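Local atomic coordinates of peptidoglycan-recognition protein LB (Drosophila melanogaster, PDB entry 7NSZ), a protein that hydrolyses the amide link between N-acetylmuramoyl residues and L-amino acids in bacterial peptidoglycan, using one zinc ion, and so probably scavenges immune-active fragments. Residues Tyr40-His45 / Pro104-Lys109; Asn134-Gly139 / Tyr149-His154; Gly153-Gln156 / Cys162-Gly165; Phe80-Gly83 / Met89-Thr92. The protein carries 1 engineered substitution. All blocks are in the same frame, centred on the assembly; numbering follows the deposited sequence.

Interaction 1. Residues Tyr40-His45 / Pro104-Lys109; sequences YVIIHH and PKYNDK. With ZN (zinc ion), chain B.
Tyr106 sets the edge of its ring against the face of Tyr40 in a T-shaped stack, the planes at 89° and the centroids 4.8 Å apart. CE2 of Tyr106 stands over the middle of the Tyr40 ring, and CD2 of the same edge comes within 3.7 Å of Tyr40 CD1. In Tyr40 CG lies beside the backbone N (chi1 -63°), which turns the ring toward the loop 104-109. Ile42, two residues along the same strand, brings its CD1 to 4.2 Å from Tyr106 CD2. Lys109 runs alongside Tyr40, its CD 3.9 Å from CE1 of that ring, while its bent chain returns NZ to its own loop. There NZ hydrogen-bonds to Lys105 O at 2.8 Å and makes a salt bridge with Asp108 OD1, on that oxygen's syn lone pair. A type I turn runs from Tyr106 to Lys109. The backbones join where Tyr40 N donates to Lys109 O at 3.2 Å, in the carbonyl plane but bent to 138°. Replacing Tyr40 by alanine would take away the face that Tyr106 meets, and the Tyr106 ring would probably be freer to turn. Further along the strand His44 ND1 binds the zinc ion, so a mainly apolar contact, in which the charge of Lys109 is probably balanced largely by Asp108, fastens the loop to a metal-bearing strand.

Interaction 2. Residues Asn134-Gly139 / Tyr149-His154; sequences NLIAFG and YKLLGH. With ZN (zinc ion), chain B.
Ile136 presses its CG2 methyl against the phenol end of Tyr149, 3.4 Å from OH and 3.5 Å from CZ, and this is the tight part of the contact. The two side chains cross at about a right angle. The methyl meets the ring obliquely, with CE1 and CE2 nearly equally far from it, so it bears on the hydroxyl end of the ring and leaves the CB end alone. In Tyr149 a chi1 of 69° tucks the ring over its own backbone, and from there it reaches toward the helix. A beta-branched residue suits the helical site, because CG2 and the longer CG1-CD1 arm can serve two different strand residues.

That second arm makes the looser part: Ile136 CD1 lies 4.4 Å from Leu151 CD1, a light touch between methyl groups. Leu151 and Tyr149, two apart on the strand, both face the helix, whereas Lys150 between them is exposed. On the helix, likewise, Ala137 beside Ile136 is exposed and its CB points away from the strand. The buried surface here is small, 113 Å², and other neighbours fill in: Val41 touches both Tyr149 and Leu151, Ile113 packs on Ile136, and His176 stacks on the Tyr149 ring.

Helix 126-142 thus packs on the sheet, here at 149-153, one of its two outermost strands, which leads into His154, a zinc ligand through ND1. No hydrogen bond crosses between the two segments, so their attachment rests on dispersion and the burial of apolar surface.

Interaction 3. Residues Gly153-Gln156 / Cys162-Gly165; sequences GHRQ and CPGG. With ZN (zinc ion), chain B.
His154 and Cys162 meet at the zinc ion, which His154 binds through ND1 at 2.1 Å and Cys162 through SG at 2.3 Å; His44 completes the protein ligands. The sulfur lies at the edge of the imidazole, near its plane, 3.7 Å from His154 ND1. Both side chains extend with the first torsion anti to the backbone N (chi1 -169° in the histidine, -179° in the cysteine), which directs them to the common metal.

Behind them, Arg155 N gives Cys162 O a weak hydrogen bond, 2.8 Å long but bent to 123°. Pro163, after a cis peptide bond, packs CD 4.0 Å from Gly153 CA, where a side chain on the glycine would collide with it. Gln156 OE1 accepts from Gly153 N at 2.8 Å and pins the turn.

Farther out, Arg155 runs past Cys162 O, which lies at the edge of its guanidinium near the plane, and hydrogen-bonds through NH2 to Glu161 O. Shortening Arg155 to alanine removes that bond and would probably let the loop before Cys162 shift. Gly164, whose backbone angles suit a residue without CB, sits at the N-cap position of helix 165-171. Zinc thus draws together a nitrogen and a sulfur ligand, while one weak backbone bond and the packing of Pro163 help place their loop.

Interaction 4. Residues Phe80-Gly83 / Met89-Thr92; sequences FSFG and MIYT. Engineered in segment 80-83: Phe80 (natural residue Tyr).
With chi1 at -65°, Phe82 carries CG beside its backbone N, and the ring then lies alongside Thr92, pointing the same way; its CD2 is 3.8 Å from Thr92 CA. In Ile90 the CG2 branch is anti to the backbone N, which brings that methyl to 4.0 Å from Phe82 CD2. Both beta-branched residues thus meet the same CD2/CE2 side of the ring.

The backbones are the arms of a beta hairpin in the amidase sheet, antiparallel, with Phe82 and Thr92 a non-hydrogen-bonded pair and Gly83 and Tyr91 a hydrogen-bonded one. Gly83 N donates to Tyr91 O at 2.9 Å and Tyr91 N to Gly83 O at 2.7 Å, both nearly straight, at 166° and 172°. Gly83 O is further approached by Ile90 CA, a CA-H...O contact of 3.4 Å.

On the opposite face from Phe82, Tyr91 sends its ring toward helix 55-72, and its hydroxyl hydrogen-bonds to Asp87. A glycine across from it puts no side chain on that face. Thr92 OG1 hydrogen-bonds to Leu18 O of the neighbouring strand 17-18. Phe80, engineered from tyrosine at a position inferred to be essential for coordinating the zinc hydrate, precedes the strand and meets the His44 ring.

In the fold
From the N terminus, strand 38-45 comes first, and interaction 1 closes the long loop from it to 104-109. Nested inside that loop is interaction 4, the short hairpin closure of 80-83 with 89-92. After both, helix 126-142 folds back on strand 149-153 in interaction 2, and interaction 3 begins where that strand ends, the two sharing Gly153 and His154. Strands 38-45 and 149-153 are sheet neighbours, so interactions 1 and 2 are joined by a probable hydrogen bond from Ile43 N to Leu152 O. Leu135 of the same helix packs on the hairpin, tying interaction 2 to interaction 4. Interactions 1 and 3 together supply the three zinc ligands.

Interaction 1. Residues Tyr40-His45 / Pro104-Lys109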
loop_
_atom_site.group_PDB
_atom_site.type_symbol
_atom_site.label_atom_id
_atom_site.label_comp_id
_atom_site.label_asym_id
_atom_site.label_seq_id
_atom_site.Cartn_x
_atom_site.Cartn_y
_atom_site.Cartn_z
ATOM N N TYR A 40 4.574 7.941 8.277
ATOM C CA TYR A 40 4.425 6.474 8.299
ATOM C C TYR A 40 4.214 5.903 6.910
ATOM O O TYR A 40 3.601 6.527 6.014
ATOM C CB TYR A 40 3.228 6.060 9.142
ATOM C CG TYR A 40 3.364 6.454 10.590
ATOM C CD1 TYR A 40 2.872 7.664 11.038
ATOM C CD2 TYR A 40 4.089 5.658 11.474
ATOM C CE1 TYR A 40 3.015 8.048 12.367
ATOM C CE2 TYR A 40 4.241 6.030 12.801
ATOM C CZ TYR A 40 3.712 7.215 13.231
ATOM O OH TYR A 40 3.898 7.503 14.566
ATOM N N VAL A 41 4.702 4.684 6.774
ATOM C CA VAL A 41 4.408 3.791 5.632
ATOM C C VAL A 41 3.778 2.550 6.232
ATOM O O VAL A 41 4.400 1.925 7.117
ATOM C CB VAL A 41 5.648 3.459 4.803
ATOM C CG1 VAL A 41 5.334 2.456 3.722
ATOM C CG2 VAL A 41 6.306 4.691 4.242
ATOM N N ILE A 42 2.580 2.208 5.775
ATOM C CA ILE A 42 1.862 1.006 6.279
ATOM C C ILE A 42 1.771 0.013 5.150
ATOM O O ILE A 42 1.247 0.311 4.058
ATOM C CB ILE A 42 0.457 1.307 6.794
ATOM C CG1 ILE A 42 0.384 2.565 7.633
ATOM C CG2 ILE A 42 -0.157 0.110 7.473
ATOM C CD1 ILE A 42 1.182 2.534 8.850
ATOM N N ILE A 43 2.223 -1.199 5.399
ATOM C CA ILE A 43 2.193 -2.300 4.419
ATOM C C ILE A 43 0.999 -3.201 4.632
ATOM O O ILE A 43 0.683 -3.565 5.785
ATOM C CB ILE A 43 3.501 -3.130 4.467
ATOM C CG1 ILE A 43 4.735 -2.257 4.286
ATOM C CG2 ILE A 43 3.458 -4.264 3.492
ATOM C CD1 ILE A 43 4.787 -1.479 2.997
ATOM N N HIS A 44 0.356 -3.559 3.546
ATOM C CA HIS A 44 -0.821 -4.445 3.458
ATOM C C HIS A 44 -0.587 -5.548 2.463
ATOM O O HIS A 44 0.236 -5.392 1.519
ATOM C CB HIS A 44 -2.082 -3.628 3.036
ATOM C CG HIS A 44 -2.340 -2.440 3.877
ATOM N ND1 HIS A 44 -3.248 -2.540 4.930
ATOM C CD2 HIS A 44 -1.968 -1.158 3.845
ATOM C CE1 HIS A 44 -3.390 -1.391 5.496
ATOM N NE2 HIS A 44 -2.609 -0.479 4.879
ATOM N N HIS A 45 -1.381 -6.627 2.576
ATOM C CA HIS A 45 -1.652 -7.535 1.464
ATOM C C HIS A 45 -3.119 -7.381 1.079
ATOM O O HIS A 45 -3.923 -6.829 1.850
ATOM C CB HIS A 45 -1.259 -9.012 1.681
ATOM C CG HIS A 45 -2.164 -9.762 2.595
ATOM N ND1 HIS A 45 -2.042 -11.136 2.653
ATOM C CD2 HIS A 45 -3.083 -9.403 3.495
ATOM C CE1 HIS A 45 -2.903 -11.567 3.547
ATOM N NE2 HIS A 45 -3.497 -10.573 4.110
ATOM N N PRO A 104 -6.898 2.754 10.239
ATOM C CA PRO A 104 -7.469 3.701 11.218
ATOM C C PRO A 104 -6.403 4.379 12.085
ATOM O O PRO A 104 -5.494 3.700 12.550
ATOM C CB PRO A 104 -8.402 2.790 12.038
ATOM C CG PRO A 104 -8.800 1.677 11.091
ATOM C CD PRO A 104 -7.558 1.450 10.214
ATOM N N LYS A 105 -6.524 5.682 12.248
ATOM C CA LYS A 105 -5.642 6.560 13.039
ATOM C C LYS A 105 -4.384 6.911 12.243
ATOM O O LYS A 105 -3.659 7.821 12.695
ATOM C CB LYS A 105 -5.177 5.930 14.366
ATOM C CG LYS A 105 -6.227 5.329 15.266
ATOM C CD LYS A 105 -7.066 6.391 15.820
ATOM C CE LYS A 105 -7.982 5.904 16.922
ATOM N NZ LYS A 105 -8.670 7.038 17.559
ATOM N N TYR A 106 -4.165 6.320 11.056
ATOM C CA TYR A 106 -2.983 6.651 10.226
ATOM C C TYR A 106 -3.343 7.151 8.841
ATOM O O TYR A 106 -2.447 7.403 8.036
ATOM C CB TYR A 106 -2.093 5.420 10.095
ATOM C CG TYR A 106 -1.398 5.083 11.390
ATOM C CD1 TYR A 106 -2.034 4.397 12.414
ATOM C CD2 TYR A 106 -0.098 5.484 11.599
ATOM C CE1 TYR A 106 -1.384 4.098 13.600
ATOM C CE2 TYR A 106 0.561 5.250 12.789
ATOM C CZ TYR A 106 -0.083 4.535 13.777
ATOM O OH TYR A 106 0.580 4.236 14.934
ATOM N N ASN A 107 -4.636 7.237 8.512
ATOM C CA ASN A 107 -5.030 7.509 7.107
ATOM C C ASN A 107 -4.591 8.885 6.640
ATOM O O ASN A 107 -4.296 9.062 5.446
ATOM C CB ASN A 107 -6.535 7.335 6.946
ATOM C CG ASN A 107 -6.915 5.878 6.932
ATOM O OD1 ASN A 107 -6.270 5.048 6.280
ATOM N ND2 ASN A 107 -7.992 5.552 7.625
ATOM N N ASP A 108 -4.488 9.856 7.553
ATOM C CA ASP A 108 -4.076 11.232 7.188
ATOM C C ASP A 108 -2.587 11.449 7.501
ATOM O O ASP A 108 -2.185 12.605 7.556
ATOM C CB ASP A 108 -4.918 12.256 7.960
ATOM C CG ASP A 108 -4.636 12.194 9.469
ATOM O OD1 ASP A 108 -3.958 11.251 9.967
ATOM O OD2 ASP A 108 -5.176 13.074 10.171
ATOM N N LYS A 109 -1.785 10.397 7.637
ATOM C CA LYS A 109 -0.351 10.598 7.983
ATOM C C LYS A 109 0.497 9.422 7.486
ATOM O O LYS A 109 1.571 9.127 8.039
ATOM C CB LYS A 109 -0.216 10.766 9.500
ATOM C CG LYS A 109 -0.741 9.599 10.308
ATOM C CD LYS A 109 -0.517 9.680 11.825
ATOM C CE LYS A 109 -1.301 10.793 12.477
ATOM N NZ LYS A 109 -2.750 10.506 12.565
HETATM ZN ZN ZN B . -4.227 -4.249 5.571
#

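Interaction 2. Residues Asn134-Gly139 / Tyr149-His154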
loop_
_atom_site.group_PDB
_atom_site.type_symbol
_atom_site.label_atom_id
_atom_site.label_comp_id
_atom_site.label_asym_id
_atom_site.label_seq_id
_atom_site.Cartn_x
_atom_site.Cartn_y
_atom_site.Cartn_z
ATOM N N ASN A 134 11.399 0.510 -3.861
ATOM C CA ASN A 134 11.664 1.609 -4.823
ATOM C C ASN A 134 10.611 2.719 -4.684
ATOM O O ASN A 134 10.921 3.922 -4.656
ATOM C CB ASN A 134 11.710 1.067 -6.241
ATOM C CG ASN A 134 12.974 0.253 -6.481
ATOM O OD1 ASN A 134 13.989 0.460 -5.813
ATOM N ND2 ASN A 134 12.916 -0.689 -7.405
ATOM N N LEU A 135 9.343 2.342 -4.476
ATOM C CA LEU A 135 8.293 3.351 -4.261
ATOM C C LEU A 135 8.596 4.183 -3.018
ATOM O O LEU A 135 8.451 5.401 -3.032
ATOM C CB LEU A 135 6.952 2.640 -4.141
ATOM C CG LEU A 135 5.769 3.510 -3.774
ATOM C CD1 LEU A 135 5.508 4.632 -4.779
ATOM C CD2 LEU A 135 4.529 2.675 -3.563
ATOM N N ILE A 136 8.960 3.526 -1.920
ATOM C CA ILE A 136 9.274 4.243 -0.669
ATOM C C ILE A 136 10.457 5.182 -0.912
ATOM O O ILE A 136 10.409 6.337 -0.503
ATOM C CB ILE A 136 9.485 3.246 0.479
ATOM C CG1 ILE A 136 8.217 2.421 0.765
ATOM C CG2 ILE A 136 10.027 3.993 1.690
ATOM C CD1 ILE A 136 8.469 1.190 1.609
ATOM N N ALA A 137 11.500 4.669 -1.535
ATOM C CA ALA A 137 12.719 5.452 -1.838
ATOM C C ALA A 137 12.370 6.671 -2.704
ATOM O O ALA A 137 12.794 7.791 -2.373
ATOM C CB ALA A 137 13.761 4.587 -2.530
ATOM N N PHE A 138 11.522 6.503 -3.688
ATOM C CA PHE A 138 11.080 7.606 -4.582
ATOM C C PHE A 138 10.262 8.628 -3.788
ATOM O O PHE A 138 10.409 9.866 -3.954
ATOM C CB PHE A 138 10.240 7.085 -5.746
ATOM N N GLY A 139 9.408 8.154 -2.857
ATOM C CA GLY A 139 8.601 9.034 -2.014
ATOM C C GLY A 139 9.499 9.853 -1.116
ATOM O O GLY A 139 9.223 11.067 -0.930
ATOM N N TYR A 149 10.841 8.248 8.252
ATOM C CA TYR A 149 9.541 7.540 8.334
ATOM C C TYR A 149 9.670 6.303 9.225
ATOM O O TYR A 149 10.721 5.639 9.309
ATOM C CB TYR A 149 9.022 7.231 6.923
ATOM C CG TYR A 149 9.819 6.198 6.195
ATOM C CD1 TYR A 149 9.505 4.854 6.253
ATOM C CD2 TYR A 149 10.931 6.554 5.436
ATOM C CE1 TYR A 149 10.280 3.895 5.650
ATOM C CE2 TYR A 149 11.697 5.596 4.794
ATOM C CZ TYR A 149 11.362 4.261 4.871
ATOM O OH TYR A 149 12.077 3.262 4.260
ATOM N N LYS A 150 8.527 5.933 9.784
ATOM C CA LYS A 150 8.382 4.635 10.466
ATOM C C LYS A 150 7.611 3.675 9.573
ATOM O O LYS A 150 6.526 4.077 9.035
ATOM C CB LYS A 150 7.695 4.757 11.815
ATOM C CG LYS A 150 8.578 5.461 12.834
ATOM C CD LYS A 150 7.862 5.834 14.111
ATOM C CE LYS A 150 8.765 6.623 15.026
ATOM N NZ LYS A 150 8.676 8.082 14.756
ATOM N N LEU A 151 8.107 2.473 9.405
ATOM C CA LEU A 151 7.490 1.400 8.608
ATOM C C LEU A 151 6.725 0.449 9.528
ATOM O O LEU A 151 7.349 -0.098 10.499
ATOM C CB LEU A 151 8.582 0.677 7.792
ATOM C CG LEU A 151 8.092 -0.489 6.950
ATOM C CD1 LEU A 151 7.384 0.041 5.702
ATOM C CD2 LEU A 151 9.269 -1.367 6.580
ATOM N N LEU A 152 5.451 0.181 9.198
ATOM C CA LEU A 152 4.585 -0.714 10.008
ATOM C C LEU A 152 3.795 -1.641 9.105
ATOM O O LEU A 152 3.600 -1.334 7.934
ATOM C CB LEU A 152 3.576 0.120 10.804
ATOM C CG LEU A 152 4.115 1.160 11.748
ATOM C CD1 LEU A 152 2.968 2.071 12.222
ATOM C CD2 LEU A 152 4.822 0.520 12.944
ATOM N N GLY A 153 3.400 -2.791 9.587
ATOM C CA GLY A 153 2.339 -3.570 8.974
ATOM C C GLY A 153 1.009 -3.189 9.589
ATOM O O GLY A 153 0.926 -2.736 10.734
ATOM N N HIS A 154 -0.043 -3.381 8.828
ATOM C CA HIS A 154 -1.416 -3.116 9.307
ATOM C C HIS A 154 -1.712 -3.767 10.657
ATOM O O HIS A 154 -2.299 -3.099 11.496
ATOM C CB HIS A 154 -2.361 -3.568 8.222
ATOM C CG HIS A 154 -3.792 -3.167 8.356
ATOM N ND1 HIS A 154 -4.731 -3.548 7.449
ATOM C CD2 HIS A 154 -4.484 -2.561 9.340
ATOM C CE1 HIS A 154 -5.920 -3.139 7.844
ATOM N NE2 HIS A 154 -5.804 -2.495 8.960
HETATM ZN ZN ZN B . -4.227 -4.249 5.571
#

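Interaction 3. Residues Gly153-Gln156 / Cys162-Gly165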
loop_
_atom_site.group_PDB
_atom_site.type_symbol
_atom_site.label_atom_id
_atom_site.label_comp_id
_atom_site.label_asym_id
_atom_site.label_seq_id
_atom_site.Cartn_x
_atom_site.Cartn_y
_atom_site.Cartn_z
ATOM N N GLY A 153 3.400 -2.791 9.587
ATOM C CA GLY A 153 2.339 -3.570 8.974
ATOM C C GLY A 153 1.009 -3.189 9.589
ATOM O O GLY A 153 0.926 -2.736 10.734
ATOM N N HIS A 154 -0.043 -3.381 8.828
ATOM C CA HIS A 154 -1.416 -3.116 9.307
ATOM C C HIS A 154 -1.712 -3.767 10.657
ATOM O O HIS A 154 -2.299 -3.099 11.496
ATOM C CB HIS A 154 -2.361 -3.568 8.222
ATOM C CG HIS A 154 -3.792 -3.167 8.356
ATOM N ND1 HIS A 154 -4.731 -3.548 7.449
ATOM C CD2 HIS A 154 -4.484 -2.561 9.340
ATOM C CE1 HIS A 154 -5.920 -3.139 7.844
ATOM N NE2 HIS A 154 -5.804 -2.495 8.960
ATOM N N ARG A 155 -1.232 -4.992 10.853
ATOM C CA ARG A 155 -1.518 -5.759 12.097
ATOM C C ARG A 155 -0.957 -5.011 13.304
ATOM O O ARG A 155 -1.378 -5.387 14.421
ATOM C CB ARG A 155 -0.927 -7.156 11.981
ATOM C CG ARG A 155 0.572 -7.194 11.793
ATOM C CD ARG A 155 1.201 -8.556 12.092
ATOM N NE ARG A 155 0.652 -9.551 11.192
ATOM C CZ ARG A 155 0.889 -10.859 11.280
ATOM N NH1 ARG A 155 1.767 -11.285 12.173
ATOM N NH2 ARG A 155 0.315 -11.714 10.475
ATOM N N GLN A 156 -0.027 -4.084 13.215
ATOM C CA GLN A 156 0.510 -3.355 14.372
ATOM C C GLN A 156 -0.432 -2.269 14.850
ATOM O O GLN A 156 -0.211 -1.781 15.979
ATOM C CB GLN A 156 1.877 -2.798 14.004
ATOM C CG GLN A 156 2.879 -3.913 13.791
ATOM C CD GLN A 156 4.200 -3.366 13.341
ATOM O OE1 GLN A 156 4.455 -3.119 12.150
ATOM N NE2 GLN A 156 5.112 -3.111 14.255
ATOM N N CYS A 162 -3.392 -8.987 8.335
ATOM C CA CYS A 162 -2.708 -8.195 7.272
ATOM C C CYS A 162 -1.396 -7.633 7.820
ATOM O O CYS A 162 -1.356 -7.018 8.887
ATOM C CB CYS A 162 -3.650 -7.099 6.811
ATOM S SG CYS A 162 -2.916 -6.107 5.509
ATOM N N PRO A 163 -0.255 -7.706 7.079
ATOM C CA PRO A 163 -0.118 -8.143 5.680
ATOM C C PRO A 163 0.232 -9.611 5.412
ATOM O O PRO A 163 0.767 -9.937 4.405
ATOM C CB PRO A 163 1.046 -7.242 5.201
ATOM C CG PRO A 163 1.971 -7.188 6.434
ATOM C CD PRO A 163 0.970 -7.034 7.564
ATOM N N GLY A 164 -0.184 -10.480 6.349
ATOM C CA GLY A 164 0.178 -11.912 6.318
ATOM C C GLY A 164 1.446 -12.126 7.104
ATOM O O GLY A 164 2.332 -11.318 7.067
ATOM N N GLY A 165 1.535 -13.245 7.824
ATOM C CA GLY A 165 2.706 -13.523 8.652
ATOM C C GLY A 165 3.995 -13.543 7.861
ATOM O O GLY A 165 4.961 -13.017 8.372
HETATM ZN ZN ZN B . -4.227 -4.249 5.571
#

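Interaction 4. Residues Phe80-Gly83 / Met89-Thr92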
loop_
_atom_site.group_PDB
_atom_site.type_symbol
_atom_site.label_atom_id
_atom_site.label_comp_id
_atom_site.label_asym_id
_atom_site.label_seq_id
_atom_site.Cartn_x
_atom_site.Cartn_y
_atom_site.Cartn_z
ATOM N N PHE A 80 -6.226 2.198 -0.570
ATOM C CA PHE A 80 -4.752 2.226 -0.519
ATOM C C PHE A 80 -4.189 3.412 -1.292
ATOM O O PHE A 80 -4.758 3.870 -2.322
ATOM C CB PHE A 80 -4.218 0.911 -1.090
ATOM C CG PHE A 80 -4.761 -0.297 -0.385
ATOM C CD1 PHE A 80 -4.418 -0.556 0.947
ATOM C CD2 PHE A 80 -5.578 -1.204 -1.028
ATOM C CE1 PHE A 80 -4.906 -1.672 1.617
ATOM C CE2 PHE A 80 -6.046 -2.319 -0.369
ATOM C CZ PHE A 80 -5.741 -2.533 0.976
ATOM N N SER A 81 -3.020 3.827 -0.898
ATOM C CA SER A 81 -2.264 4.889 -1.608
ATOM C C SER A 81 -1.728 4.363 -2.932
ATOM O O SER A 81 -1.767 5.062 -3.970
ATOM C CB SER A 81 -1.149 5.390 -0.769
ATOM O OG SER A 81 -1.566 5.744 0.561
ATOM N N PHE A 82 -1.169 3.144 -2.878
ATOM C CA PHE A 82 -0.503 2.493 -4.030
ATOM C C PHE A 82 -0.686 0.982 -3.954
ATOM O O PHE A 82 -0.795 0.440 -2.815
ATOM C CB PHE A 82 1.009 2.768 -4.104
ATOM C CG PHE A 82 1.323 4.219 -4.344
ATOM C CD1 PHE A 82 1.534 5.068 -3.299
ATOM C CD2 PHE A 82 1.417 4.732 -5.616
ATOM C CE1 PHE A 82 1.739 6.419 -3.499
ATOM C CE2 PHE A 82 1.610 6.102 -5.824
ATOM C CZ PHE A 82 1.800 6.924 -4.752
ATOM N N GLY A 83 -0.735 0.303 -5.077
ATOM C CA GLY A 83 -0.675 -1.156 -5.139
ATOM C C GLY A 83 0.550 -1.596 -5.874
ATOM O O GLY A 83 1.120 -0.861 -6.717
ATOM N N MET A 89 5.163 -3.990 -11.226
ATOM C CA MET A 89 4.757 -2.595 -11.466
ATOM C C MET A 89 4.110 -2.029 -10.214
ATOM O O MET A 89 3.553 -2.739 -9.347
ATOM C CB MET A 89 3.786 -2.546 -12.644
ATOM C CG MET A 89 4.407 -2.995 -13.910
ATOM S SD MET A 89 5.809 -2.018 -14.511
ATOM C CE MET A 89 6.880 -3.399 -14.897
ATOM N N ILE A 90 4.120 -0.690 -10.127
ATOM C CA ILE A 90 3.435 0.056 -9.057
ATOM C C ILE A 90 2.230 0.748 -9.667
ATOM O O ILE A 90 2.367 1.386 -10.717
ATOM C CB ILE A 90 4.385 1.051 -8.413
ATOM C CG1 ILE A 90 5.634 0.351 -7.910
ATOM C CG2 ILE A 90 3.679 1.863 -7.305
ATOM C CD1 ILE A 90 6.799 1.191 -7.754
ATOM N N TYR A 91 1.086 0.650 -8.999
ATOM C CA TYR A 91 -0.182 1.192 -9.468
ATOM C C TYR A 91 -0.605 2.329 -8.550
ATOM O O TYR A 91 -0.784 2.115 -7.325
ATOM C CB TYR A 91 -1.211 0.072 -9.514
ATOM C CG TYR A 91 -0.922 -0.967 -10.557
ATOM C CD1 TYR A 91 -0.036 -2.015 -10.336
ATOM C CD2 TYR A 91 -1.464 -0.829 -11.811
ATOM C CE1 TYR A 91 0.295 -2.918 -11.338
ATOM C CE2 TYR A 91 -1.149 -1.710 -12.829
ATOM C CZ TYR A 91 -0.295 -2.785 -12.582
ATOM O OH TYR A 91 0.029 -3.641 -13.599
ATOM N N THR A 92 -0.861 3.517 -9.072
ATOM C CA THR A 92 -1.329 4.652 -8.283
ATOM C C THR A 92 -2.723 4.331 -7.793
ATOM O O THR A 92 -3.643 4.072 -8.591
ATOM C CB THR A 92 -1.332 5.953 -9.071
ATOM O OG1 THR A 92 0.016 6.157 -9.527
ATOM C CG2 THR A 92 -1.761 7.139 -8.228
#